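Local coordinates for putative exported protein (Bacteroides fragilis, PDB 3FZX), which is of unproven function but binds calcium ions and, as a putative exported protein with a YmcC-like barrel fold, may bind lipids, at residues T158-F163 with V212-I216; F9-N13 with Y189-G194; Y164-Y170 with Y184-A190; M106-F112 with R148-T153. One frame throughout, in Å; residues are numbered along the deposited sequence.

The chain forms a closed antiparallel barrel, and the contacts gather round one part of its wall. Residues 9-13, ahead of the first strand, open interaction 2, which closes only at 189-194 and so encloses two others. The first of these, interaction 4, brings the segment running out of strand 99-107 to strand 136-158 and is complete before interactions 1 and 3 begin. Interaction 3 pairs strands 161-175 and 180-190 into a hairpin. Interaction 1 starts at 158-163 and ends at 212-216, embracing interaction 3 but crossing interaction 2, whose Ile193 touches Phe163, Leu213 and Ile216. Tyr189 of interactions 2 and 3 bonds to Pro109 O of interaction 4.

Interaction 1. Residues T158-F163 with V212-I216; sequences TPAGAF and VLERI
Chi1 of -59° sets CG of Phe163 opposite its own carbonyl carbon, while in Leu213 chi1 of -179° turns CG away from the backbone N; the far half of the ring thereby reaches the leucine methyl, Phe163 CE2 lying 3.5 Å from Leu213 CD2. Ile216 approaches from the opposite direction and brings CD1 to 3.5 Å from Phe163 CZ. Both methyls meet the ring obliquely. Ala160 enters beside them, with its CB 3.7 Å from Leu213 CG. Farther along, the proline ring passes across Val212 at about a right angle, Pro159 CD to Val212 CG1 being 3.7 Å, and the same CD rests against the carbonyl O of Leu213. The Glu214 side chain starts away from the turn and bends back, so that OE1 lies 3.4 Å from Pro159 CB. The first segment is the tight end of the hairpin between strands 136-158 and 161-175: Thr158 to Gly161 form a type I beta turn, closed by backbone hydrogen bonds in both directions. Thr158 OG1 braces it, donating to Gly161 O at 2.9 Å in the carbonyl plane, on a lone pair; that oxygen also accepts from Thr158 N. In the barrel this turn reaches past two intervening strands to strand 207-217, where Glu214 and Arg215 make a classic beta bulge opposite Thr20. Ile193 packs on Phe163 and Leu213, and Ile19 of strand 18-25 on Leu213 and Ile216.

Interaction 2. Residues F9-N13 with Y189-G194; sequences FFFPN and YAPNIG
Two direct hydrogen bonds join the segments. Asn192 N gives a nearly straight one to Phe9 O (2.8 Å, 165° at the hydrogen), and Asn13 ND2 reaches Asn192 OD1 at 3.0 Å, the acceptor lying in the amide plane of Asn13. The same ND2 also donates to Phe11 O, so two acceptors fix the rotation of the Asn13 amide. A water donates to Asn192 OD1 and accepts from Phe9 N, adding a bridge. Weaker CA-H...O contacts line the backbones, such as Gly194 CA to Phe10 O at 3.1 Å. The aromatic contact is T-shaped: Tyr189, with chi1 at 63°, turns its edge to Phe10 and holds CE2 3.8 Å above the centre of that ring. The planes stand 82° apart. Pro191 lies alongside, its CD 3.9 Å from Phe10 CE1. On the N-terminal side, Phe9 and Phe11 reach strands 47-58 and 63-74. Phe10 centres an inverse gamma turn, which is fitted to the end of the barrel hairpin between strands 180-190 and 194-202, where Ile193 and Gly194 form a classic beta bulge facing Ala190.

Interaction 3. Residues Y164-Y170 with Y184-A190; sequences YCTKVKY and YGYEWYA
Tyr170 lies over Gly185 on the neighbouring strand. Chi1 of 59° folds its ring back across the sheet, and the glycine, having no side chain, lets it lie close: Gly185 CA is 3.9 Å from the centroid of the Tyr170 ring, a CH-pi contact over the face. Beyond the glycine, one water links Tyr170 OH to Glu187 OE1, while Glu187 OE2 bonds to Tyr108 OH. Tyr189, on the same face of the sheet, receives Thr166 CB over its ring (4.0 Å to the centroid) and Val168 CG2 at its edge, 3.6 Å from Tyr189 CE1; its hydroxyl bonds to Pro109 O. On the other face, Lys167 runs fully extended beside Trp188. Its CG sits 3.9 Å from the centroid of the Trp188 five-membered ring, and its NZ arrives over the face of Tyr186 in a cation-pi contact, 4.6 Å from the centroid. Trp188 NE1 is held by Glu154 OE2, which helps fix the indole. Six backbone hydrogen bonds, paired at Thr166-Tyr189, Val168-Glu187 and Tyr170-Gly185, set the register; Val168 N to Glu187 O measures 2.8 Å. These strands form an antiparallel beta hairpin in the barrel wall, and the tyrosine covering a cross-strand glycine is the pairing known as aromatic rescue of glycine.

Interaction 4. Residues M106-F112 with R148-T153; sequences MNYPDAF and REFVTT
The segment Met106-Phe112 runs roughly along Arg148-Thr153, with end-to-end directions 24° apart, but the backbones stay well separated and side chains span the gap. Arg148 carries most of the contact. It grips one oxygen end-on with two nitrogens: NH2 reaches Asn107 O at 2.8 Å and NH1 at 3.0 Å, with the acceptor in the guanidinium plane. NH1 also makes a weak bond to Asn107 OD1 and a regular hydrogen bond to Asp125 O. The Asn107 amide is held chiefly from outside, OD1 accepting from Asp125 N and ND2 bonding to Glu123 O. Met106, present as selenomethionine, covers one guanidinium face, its CG 3.2 Å from Arg148 NH1. Tyr108 offers its own face to the group's edge: NH2 stands 3.6 Å above the ring centre, and the planes are 66° apart, giving a cation-pi contact. Farther along, Ala111 CB touches Phe150 CE1 at 3.8 Å and also meets the methyl of Thr153. Glu149, next to Arg148, is a calcium ligand in a structure of this protein, though no ion is bound to it in this chain. The positive charge of the buried Arg148 is thus met here by neutral carbonyl oxygens and an aromatic face, and it probably polarises the Asn107 carbonyl that takes both bonds.

Interaction 1. Residues T158-F163 with V212-I216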
# COMPACT_ATOMS: atom_id res chain seq x y z
N THR A 158 -21.49 -2.47 -21.36
CA THR A 158 -20.16 -2.22 -21.87
C THR A 158 -19.88 -3.18 -23.05
O THR A 158 -20.67 -4.12 -23.30
CB THR A 158 -19.08 -2.46 -20.79
OG1 THR A 158 -18.82 -3.86 -20.68
CG2 THR A 158 -19.49 -1.89 -19.44
N PRO A 159 -18.76 -2.95 -23.77
CA PRO A 159 -18.39 -3.90 -24.84
C PRO A 159 -18.15 -5.34 -24.35
O PRO A 159 -18.36 -6.28 -25.13
CB PRO A 159 -17.13 -3.27 -25.44
CG PRO A 159 -17.36 -1.78 -25.26
CD PRO A 159 -18.03 -1.67 -23.90
N ALA A 160 -17.75 -5.50 -23.09
CA ALA A 160 -17.61 -6.83 -22.48
C ALA A 160 -18.94 -7.42 -22.00
O ALA A 160 -19.01 -8.59 -21.70
CB ALA A 160 -16.57 -6.82 -21.33
N GLY A 161 -19.99 -6.62 -21.92
CA GLY A 161 -21.30 -7.10 -21.48
C GLY A 161 -21.96 -6.12 -20.50
O GLY A 161 -21.48 -5.00 -20.29
N ALA A 162 -23.07 -6.57 -19.93
CA ALA A 162 -23.86 -5.80 -18.97
C ALA A 162 -23.57 -6.34 -17.57
O ALA A 162 -23.70 -7.55 -17.32
CB ALA A 162 -25.37 -5.88 -19.30
N PHE A 163 -23.17 -5.46 -16.67
CA PHE A 163 -22.81 -5.82 -15.31
C PHE A 163 -23.55 -4.95 -14.28
O PHE A 163 -23.66 -3.74 -14.45
CB PHE A 163 -21.30 -5.69 -15.15
CG PHE A 163 -20.54 -6.55 -16.10
CD1 PHE A 163 -20.42 -7.93 -15.88
CD2 PHE A 163 -19.96 -6.01 -17.24
CE1 PHE A 163 -19.74 -8.75 -16.79
CE2 PHE A 163 -19.29 -6.83 -18.16
CZ PHE A 163 -19.17 -8.19 -17.93
N VAL A 212 -13.98 2.49 -20.03
CA VAL A 212 -15.02 1.48 -20.09
C VAL A 212 -14.36 0.10 -20.27
O VAL A 212 -13.44 -0.08 -21.07
CB VAL A 212 -15.98 1.72 -21.30
CG1 VAL A 212 -17.17 0.75 -21.26
CG2 VAL A 212 -16.48 3.17 -21.33
N LEU A 213 -14.84 -0.86 -19.50
CA LEU A 213 -14.45 -2.26 -19.63
C LEU A 213 -14.66 -2.69 -21.08
O LEU A 213 -15.73 -2.49 -21.65
CB LEU A 213 -15.31 -3.13 -18.71
CG LEU A 213 -15.02 -4.65 -18.70
CD1 LEU A 213 -13.63 -4.94 -18.24
CD2 LEU A 213 -16.09 -5.35 -17.86
N GLU A 214 -13.63 -3.28 -21.66
CA GLU A 214 -13.62 -3.66 -23.06
C GLU A 214 -13.65 -5.18 -23.27
O GLU A 214 -14.28 -5.65 -24.19
CB GLU A 214 -12.37 -3.04 -23.73
CG GLU A 214 -12.10 -3.45 -25.18
CD GLU A 214 -13.14 -2.97 -26.16
OE1 GLU A 214 -13.94 -2.10 -25.78
OE2 GLU A 214 -13.13 -3.43 -27.32
N ARG A 215 -12.96 -5.94 -22.43
CA ARG A 215 -12.86 -7.38 -22.64
C ARG A 215 -12.51 -8.15 -21.36
O ARG A 215 -11.71 -7.67 -20.55
CB ARG A 215 -11.78 -7.65 -23.71
CG ARG A 215 -11.68 -9.08 -24.19
CD ARG A 215 -10.45 -9.34 -25.06
NE ARG A 215 -10.33 -10.77 -25.38
CZ ARG A 215 -9.30 -11.35 -26.01
NH1 ARG A 215 -8.25 -10.65 -26.42
NH2 ARG A 215 -9.33 -12.67 -26.22
N ILE A 216 -13.14 -9.32 -21.19
CA ILE A 216 -12.83 -10.29 -20.15
C ILE A 216 -12.42 -11.58 -20.87
O ILE A 216 -13.17 -12.07 -21.70
CB ILE A 216 -14.07 -10.57 -19.27
CG1 ILE A 216 -14.48 -9.31 -18.49
CG2 ILE A 216 -13.79 -11.69 -18.28
CD1 ILE A 216 -15.88 -9.37 -17.88

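Interaction 2. Residues F9-N13 with Y189-G194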
# COMPACT_ATOMS: atom_id res chain seq x y z
N PHE A 9 -15.51 -9.97 -3.88
CA PHE A 9 -14.13 -9.65 -4.24
C PHE A 9 -14.20 -8.86 -5.55
O PHE A 9 -14.50 -9.42 -6.59
CB PHE A 9 -13.33 -10.96 -4.36
CG PHE A 9 -11.84 -10.78 -4.40
CD1 PHE A 9 -11.18 -10.61 -5.60
CD2 PHE A 9 -11.10 -10.84 -3.23
CE1 PHE A 9 -9.80 -10.45 -5.64
CE2 PHE A 9 -9.71 -10.68 -3.25
CZ PHE A 9 -9.05 -10.50 -4.46
N PHE A 10 -13.91 -7.57 -5.50
CA PHE A 10 -14.11 -6.67 -6.65
C PHE A 10 -12.91 -6.58 -7.58
O PHE A 10 -12.36 -5.51 -7.76
CB PHE A 10 -14.48 -5.28 -6.11
CG PHE A 10 -15.73 -5.31 -5.32
CD1 PHE A 10 -16.94 -5.60 -5.95
CD2 PHE A 10 -15.72 -5.16 -3.94
CE1 PHE A 10 -18.12 -5.67 -5.24
CE2 PHE A 10 -16.89 -5.24 -3.22
CZ PHE A 10 -18.10 -5.49 -3.88
N PHE A 11 -12.53 -7.71 -8.16
CA PHE A 11 -11.36 -7.81 -9.04
C PHE A 11 -11.32 -9.25 -9.58
O PHE A 11 -11.78 -10.16 -8.92
CB PHE A 11 -10.05 -7.51 -8.26
CG PHE A 11 -8.87 -7.21 -9.16
CD1 PHE A 11 -8.77 -5.97 -9.79
CD2 PHE A 11 -7.88 -8.14 -9.37
CE1 PHE A 11 -7.71 -5.67 -10.64
CE2 PHE A 11 -6.78 -7.86 -10.21
CZ PHE A 11 -6.70 -6.63 -10.85
N PRO A 12 -10.79 -9.46 -10.79
CA PRO A 12 -10.70 -10.85 -11.21
C PRO A 12 -9.84 -11.68 -10.26
O PRO A 12 -8.89 -11.18 -9.68
CB PRO A 12 -10.03 -10.76 -12.58
CG PRO A 12 -9.39 -9.43 -12.59
CD PRO A 12 -10.34 -8.56 -11.86
N ASN A 13 -10.20 -12.95 -10.10
CA ASN A 13 -9.50 -13.81 -9.19
C ASN A 13 -9.17 -15.22 -9.69
O ASN A 13 -8.67 -16.00 -8.92
CB ASN A 13 -10.23 -13.80 -7.83
CG ASN A 13 -11.68 -14.07 -7.96
OD1 ASN A 13 -12.06 -15.21 -7.97
ND2 ASN A 13 -12.51 -13.01 -8.06
N TYR A 189 -18.27 -0.25 -10.12
CA TYR A 189 -17.52 -1.49 -9.91
C TYR A 189 -18.41 -2.68 -9.61
O TYR A 189 -19.53 -2.54 -9.11
CB TYR A 189 -16.45 -1.32 -8.83
CG TYR A 189 -16.94 -1.00 -7.44
CD1 TYR A 189 -17.12 0.33 -7.02
CD2 TYR A 189 -17.18 -2.02 -6.51
CE1 TYR A 189 -17.55 0.62 -5.73
CE2 TYR A 189 -17.61 -1.73 -5.20
CZ TYR A 189 -17.79 -0.42 -4.82
OH TYR A 189 -18.15 -0.13 -3.54
N ALA A 190 -17.87 -3.85 -9.94
CA ALA A 190 -18.60 -5.10 -9.92
C ALA A 190 -17.74 -6.24 -9.40
O ALA A 190 -16.51 -6.23 -9.57
CB ALA A 190 -19.10 -5.46 -11.35
N PRO A 191 -18.39 -7.25 -8.78
CA PRO A 191 -17.72 -8.46 -8.31
C PRO A 191 -16.98 -9.16 -9.43
O PRO A 191 -17.50 -9.26 -10.54
CB PRO A 191 -18.87 -9.35 -7.86
CG PRO A 191 -20.03 -8.42 -7.59
CD PRO A 191 -19.81 -7.17 -8.36
N ASN A 192 -15.77 -9.64 -9.11
CA ASN A 192 -14.90 -10.40 -9.97
C ASN A 192 -14.35 -9.62 -11.19
O ASN A 192 -13.73 -10.21 -12.06
CB ASN A 192 -15.57 -11.73 -10.41
CG ASN A 192 -16.16 -12.51 -9.24
OD1 ASN A 192 -15.50 -12.73 -8.22
ND2 ASN A 192 -17.39 -12.93 -9.38
N ILE A 193 -14.55 -8.32 -11.24
CA ILE A 193 -14.07 -7.49 -12.36
C ILE A 193 -13.30 -6.28 -11.87
O ILE A 193 -12.20 -6.03 -12.31
CB ILE A 193 -15.24 -6.99 -13.24
CG1 ILE A 193 -16.08 -8.15 -13.76
CG2 ILE A 193 -14.73 -6.19 -14.44
CD1 ILE A 193 -17.44 -7.67 -14.32
N GLY A 194 -13.86 -5.57 -10.90
CA GLY A 194 -13.31 -4.30 -10.45
C GLY A 194 -14.05 -3.19 -11.16
O GLY A 194 -15.28 -3.26 -11.32
O HOH W 1 -16.71 -11.74 -5.68

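Interaction 3. Residues Y164-Y170 with Y184-A190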
# COMPACT_ATOMS: atom_id res chain seq x y z
N TYR A 164 -24.07 -5.58 -13.23
CA TYR A 164 -24.70 -4.87 -12.13
C TYR A 164 -23.57 -4.32 -11.28
O TYR A 164 -22.70 -5.08 -10.83
CB TYR A 164 -25.63 -5.79 -11.31
CG TYR A 164 -26.60 -5.01 -10.44
CD1 TYR A 164 -27.61 -4.27 -11.02
CD2 TYR A 164 -26.50 -5.02 -9.06
CE1 TYR A 164 -28.51 -3.54 -10.26
CE2 TYR A 164 -27.42 -4.28 -8.26
CZ TYR A 164 -28.42 -3.55 -8.89
OH TYR A 164 -29.34 -2.82 -8.18
N CYS A 165 -23.56 -3.01 -11.10
CA CYS A 165 -22.46 -2.30 -10.46
C CYS A 165 -22.88 -1.41 -9.31
O CYS A 165 -24.05 -1.00 -9.22
CB CYS A 165 -21.84 -1.34 -11.48
SG CYS A 165 -20.97 -2.17 -12.74
N THR A 166 -21.90 -1.09 -8.47
CA THR A 166 -22.03 -0.03 -7.49
C THR A 166 -21.42 1.24 -8.09
O THR A 166 -20.31 1.20 -8.61
CB THR A 166 -21.30 -0.38 -6.18
OG1 THR A 166 -22.03 -1.42 -5.53
CG2 THR A 166 -21.19 0.85 -5.24
N LYS A 167 -22.17 2.34 -8.03
CA LYS A 167 -21.74 3.65 -8.52
C LYS A 167 -21.33 4.53 -7.37
O LYS A 167 -22.07 4.71 -6.41
CB LYS A 167 -22.86 4.35 -9.28
CG LYS A 167 -22.44 5.71 -9.89
CD LYS A 167 -23.59 6.35 -10.64
CE LYS A 167 -23.25 7.75 -11.11
NZ LYS A 167 -24.33 8.26 -12.06
N VAL A 168 -20.13 5.09 -7.49
CA VAL A 168 -19.51 5.92 -6.49
C VAL A 168 -19.15 7.27 -7.12
O VAL A 168 -18.85 7.35 -8.31
CB VAL A 168 -18.25 5.20 -5.96
CG1 VAL A 168 -17.42 6.11 -5.09
CG2 VAL A 168 -18.66 3.99 -5.16
N LYS A 169 -19.27 8.34 -6.34
CA LYS A 169 -18.81 9.68 -6.74
C LYS A 169 -17.64 10.03 -5.83
O LYS A 169 -17.63 9.66 -4.66
CB LYS A 169 -19.93 10.70 -6.60
CG LYS A 169 -19.55 12.13 -7.01
CD LYS A 169 -20.71 13.14 -6.95
CE LYS A 169 -20.21 14.59 -7.22
NZ LYS A 169 -21.27 15.68 -7.16
N TYR A 170 -16.65 10.74 -6.37
CA TYR A 170 -15.44 11.14 -5.62
C TYR A 170 -14.91 12.50 -6.09
O TYR A 170 -15.21 12.95 -7.19
CB TYR A 170 -14.33 10.08 -5.74
CG TYR A 170 -13.84 9.77 -7.16
CD1 TYR A 170 -12.81 10.51 -7.76
CD2 TYR A 170 -14.39 8.72 -7.90
CE1 TYR A 170 -12.36 10.22 -9.05
CE2 TYR A 170 -13.95 8.43 -9.19
CZ TYR A 170 -12.94 9.19 -9.77
OH TYR A 170 -12.50 8.91 -11.07
N TYR A 184 -13.84 16.12 -10.13
CA TYR A 184 -14.63 15.07 -9.50
C TYR A 184 -14.81 13.94 -10.52
O TYR A 184 -14.47 14.08 -11.71
CB TYR A 184 -15.95 15.64 -8.93
CG TYR A 184 -16.97 16.03 -9.95
CD1 TYR A 184 -16.97 17.30 -10.52
CD2 TYR A 184 -17.96 15.12 -10.35
CE1 TYR A 184 -17.92 17.66 -11.48
CE2 TYR A 184 -18.92 15.48 -11.32
CZ TYR A 184 -18.88 16.74 -11.87
OH TYR A 184 -19.82 17.10 -12.81
N GLY A 185 -15.26 12.79 -10.06
CA GLY A 185 -15.44 11.65 -10.95
C GLY A 185 -16.47 10.68 -10.45
O GLY A 185 -16.96 10.81 -9.33
N TYR A 186 -16.82 9.73 -11.30
CA TYR A 186 -17.69 8.64 -10.94
C TYR A 186 -17.00 7.34 -11.32
O TYR A 186 -16.26 7.28 -12.30
CB TYR A 186 -19.00 8.69 -11.71
CG TYR A 186 -19.87 9.91 -11.44
CD1 TYR A 186 -20.65 10.02 -10.29
CD2 TYR A 186 -19.98 10.92 -12.39
CE1 TYR A 186 -21.46 11.16 -10.06
CE2 TYR A 186 -20.79 12.04 -12.18
CZ TYR A 186 -21.52 12.15 -11.02
OH TYR A 186 -22.28 13.26 -10.85
N GLU A 187 -17.23 6.30 -10.55
CA GLU A 187 -16.83 4.97 -10.97
C GLU A 187 -17.87 3.93 -10.60
O GLU A 187 -18.70 4.10 -9.68
CB GLU A 187 -15.41 4.59 -10.53
CG GLU A 187 -15.15 4.48 -9.07
CD GLU A 187 -13.65 4.21 -8.76
OE1 GLU A 187 -12.76 4.73 -9.47
OE2 GLU A 187 -13.36 3.49 -7.78
N TRP A 188 -17.87 2.87 -11.40
CA TRP A 188 -18.81 1.81 -11.30
C TRP A 188 -17.97 0.56 -11.14
O TRP A 188 -17.05 0.34 -11.95
CB TRP A 188 -19.63 1.71 -12.57
CG TRP A 188 -20.68 2.76 -12.78
CD1 TRP A 188 -22.01 2.63 -12.51
CD2 TRP A 188 -20.52 4.04 -13.39
NE1 TRP A 188 -22.69 3.76 -12.90
CE2 TRP A 188 -21.80 4.64 -13.46
CE3 TRP A 188 -19.42 4.75 -13.89
CZ2 TRP A 188 -22.01 5.92 -13.98
CZ3 TRP A 188 -19.63 6.02 -14.42
CH2 TRP A 188 -20.92 6.60 -14.46
N TYR A 189 -18.27 -0.25 -10.12
CA TYR A 189 -17.52 -1.49 -9.91
C TYR A 189 -18.41 -2.68 -9.61
O TYR A 189 -19.53 -2.54 -9.11
CB TYR A 189 -16.45 -1.32 -8.83
CG TYR A 189 -16.94 -1.00 -7.44
CD1 TYR A 189 -17.12 0.33 -7.02
CD2 TYR A 189 -17.18 -2.02 -6.51
CE1 TYR A 189 -17.55 0.62 -5.73
CE2 TYR A 189 -17.61 -1.73 -5.20
CZ TYR A 189 -17.79 -0.42 -4.82
OH TYR A 189 -18.15 -0.13 -3.54
N ALA A 190 -17.87 -3.85 -9.94
CA ALA A 190 -18.60 -5.10 -9.92
C ALA A 190 -17.74 -6.24 -9.40
O ALA A 190 -16.51 -6.23 -9.57
CB ALA A 190 -19.10 -5.46 -11.35
O HOH W 2 -11.61 6.11 -12.01

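Interaction 4. Residues M106-F112 with R148-T153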
# COMPACT_ATOMS: atom_id res chain seq x y z
N MSE A 106 -6.82 0.94 -1.39
CA MSE A 106 -8.08 1.60 -1.18
C MSE A 106 -9.24 0.58 -1.08
O MSE A 106 -9.33 -0.35 -1.88
CB MSE A 106 -8.33 2.55 -2.34
CG MSE A 106 -9.54 3.42 -2.16
SE MSE A 106 -9.33 5.03 -3.28
CE MSE A 106 -9.78 4.25 -4.88
N ASN A 107 -10.14 0.83 -0.15
CA ASN A 107 -11.25 -0.08 0.14
C ASN A 107 -12.46 0.11 -0.78
O ASN A 107 -12.71 1.22 -1.26
CB ASN A 107 -11.67 0.07 1.60
CG ASN A 107 -12.43 1.37 1.85
OD1 ASN A 107 -11.98 2.46 1.48
ND2 ASN A 107 -13.62 1.24 2.40
N TYR A 108 -13.18 -0.97 -1.06
CA TYR A 108 -14.38 -0.92 -1.89
C TYR A 108 -15.47 -1.65 -1.15
O TYR A 108 -15.48 -2.88 -1.14
CB TYR A 108 -14.14 -1.53 -3.28
CG TYR A 108 -13.34 -0.61 -4.15
CD1 TYR A 108 -11.96 -0.51 -4.00
CD2 TYR A 108 -13.97 0.21 -5.08
CE1 TYR A 108 -11.22 0.37 -4.77
CE2 TYR A 108 -13.25 1.09 -5.85
CZ TYR A 108 -11.87 1.18 -5.70
OH TYR A 108 -11.15 2.06 -6.48
N PRO A 109 -16.39 -0.91 -0.50
CA PRO A 109 -17.46 -1.58 0.21
C PRO A 109 -18.39 -2.39 -0.67
O PRO A 109 -18.56 -2.12 -1.88
CB PRO A 109 -18.24 -0.44 0.86
CG PRO A 109 -17.53 0.80 0.60
CD PRO A 109 -16.47 0.55 -0.42
N ASP A 110 -19.00 -3.36 -0.02
CA ASP A 110 -19.91 -4.30 -0.63
C ASP A 110 -21.34 -3.80 -0.39
O ASP A 110 -21.97 -4.16 0.61
CB ASP A 110 -19.68 -5.67 -0.01
CG ASP A 110 -20.56 -6.74 -0.58
OD1 ASP A 110 -21.40 -6.45 -1.47
OD2 ASP A 110 -20.37 -7.90 -0.15
N ALA A 111 -21.81 -2.95 -1.29
CA ALA A 111 -23.18 -2.41 -1.25
C ALA A 111 -24.20 -3.52 -1.37
O ALA A 111 -25.24 -3.52 -0.70
CB ALA A 111 -23.39 -1.42 -2.39
N PHE A 112 -23.84 -4.50 -2.20
CA PHE A 112 -24.70 -5.61 -2.59
C PHE A 112 -25.07 -6.49 -1.42
O PHE A 112 -26.12 -7.10 -1.44
CB PHE A 112 -24.06 -6.46 -3.71
CG PHE A 112 -23.48 -5.66 -4.88
CD1 PHE A 112 -24.32 -5.12 -5.86
CD2 PHE A 112 -22.09 -5.49 -5.02
CE1 PHE A 112 -23.78 -4.39 -6.97
CE2 PHE A 112 -21.55 -4.76 -6.13
CZ PHE A 112 -22.40 -4.22 -7.10
N ARG A 148 -15.17 10.04 -1.26
CA ARG A 148 -15.88 9.05 -2.05
C ARG A 148 -17.22 8.79 -1.32
O ARG A 148 -17.30 8.80 -0.09
CB ARG A 148 -15.06 7.76 -2.11
CG ARG A 148 -13.69 7.96 -2.72
CD ARG A 148 -12.72 6.90 -2.24
NE ARG A 148 -13.02 5.63 -2.84
CZ ARG A 148 -12.90 4.42 -2.28
NH1 ARG A 148 -12.44 4.23 -1.03
NH2 ARG A 148 -13.25 3.38 -3.02
N GLU A 149 -18.28 8.62 -2.10
CA GLU A 149 -19.61 8.34 -1.58
C GLU A 149 -20.44 7.52 -2.56
O GLU A 149 -20.27 7.58 -3.78
CB GLU A 149 -20.36 9.62 -1.25
CG GLU A 149 -20.71 10.47 -2.45
CD GLU A 149 -21.40 11.78 -2.06
OE1 GLU A 149 -21.50 12.10 -0.86
OE2 GLU A 149 -21.84 12.48 -2.96
N PHE A 150 -21.38 6.80 -1.98
CA PHE A 150 -22.27 5.94 -2.69
C PHE A 150 -23.33 6.77 -3.42
O PHE A 150 -23.86 7.72 -2.86
CB PHE A 150 -22.94 4.98 -1.68
CG PHE A 150 -23.95 4.07 -2.28
CD1 PHE A 150 -23.57 2.89 -2.91
CD2 PHE A 150 -25.31 4.39 -2.21
CE1 PHE A 150 -24.51 2.03 -3.46
CE2 PHE A 150 -26.26 3.54 -2.76
CZ PHE A 150 -25.85 2.35 -3.40
N VAL A 151 -23.63 6.38 -4.66
CA VAL A 151 -24.68 7.01 -5.47
C VAL A 151 -25.87 6.05 -5.64
O VAL A 151 -26.99 6.35 -5.24
CB VAL A 151 -24.13 7.43 -6.85
CG1 VAL A 151 -25.26 8.01 -7.72
CG2 VAL A 151 -22.96 8.44 -6.68
N THR A 152 -25.60 4.90 -6.22
CA THR A 152 -26.62 3.91 -6.49
C THR A 152 -25.99 2.57 -6.90
O THR A 152 -24.73 2.44 -7.00
CB THR A 152 -27.58 4.39 -7.62
OG1 THR A 152 -28.71 3.52 -7.67
CG2 THR A 152 -26.89 4.40 -9.01
N THR A 153 -26.85 1.58 -7.12
CA THR A 153 -26.43 0.36 -7.82
C THR A 153 -27.29 0.28 -9.07
O THR A 153 -28.46 0.65 -9.04
CB THR A 153 -26.53 -0.92 -6.99
OG1 THR A 153 -27.90 -1.17 -6.65
CG2 THR A 153 -25.68 -0.79 -5.71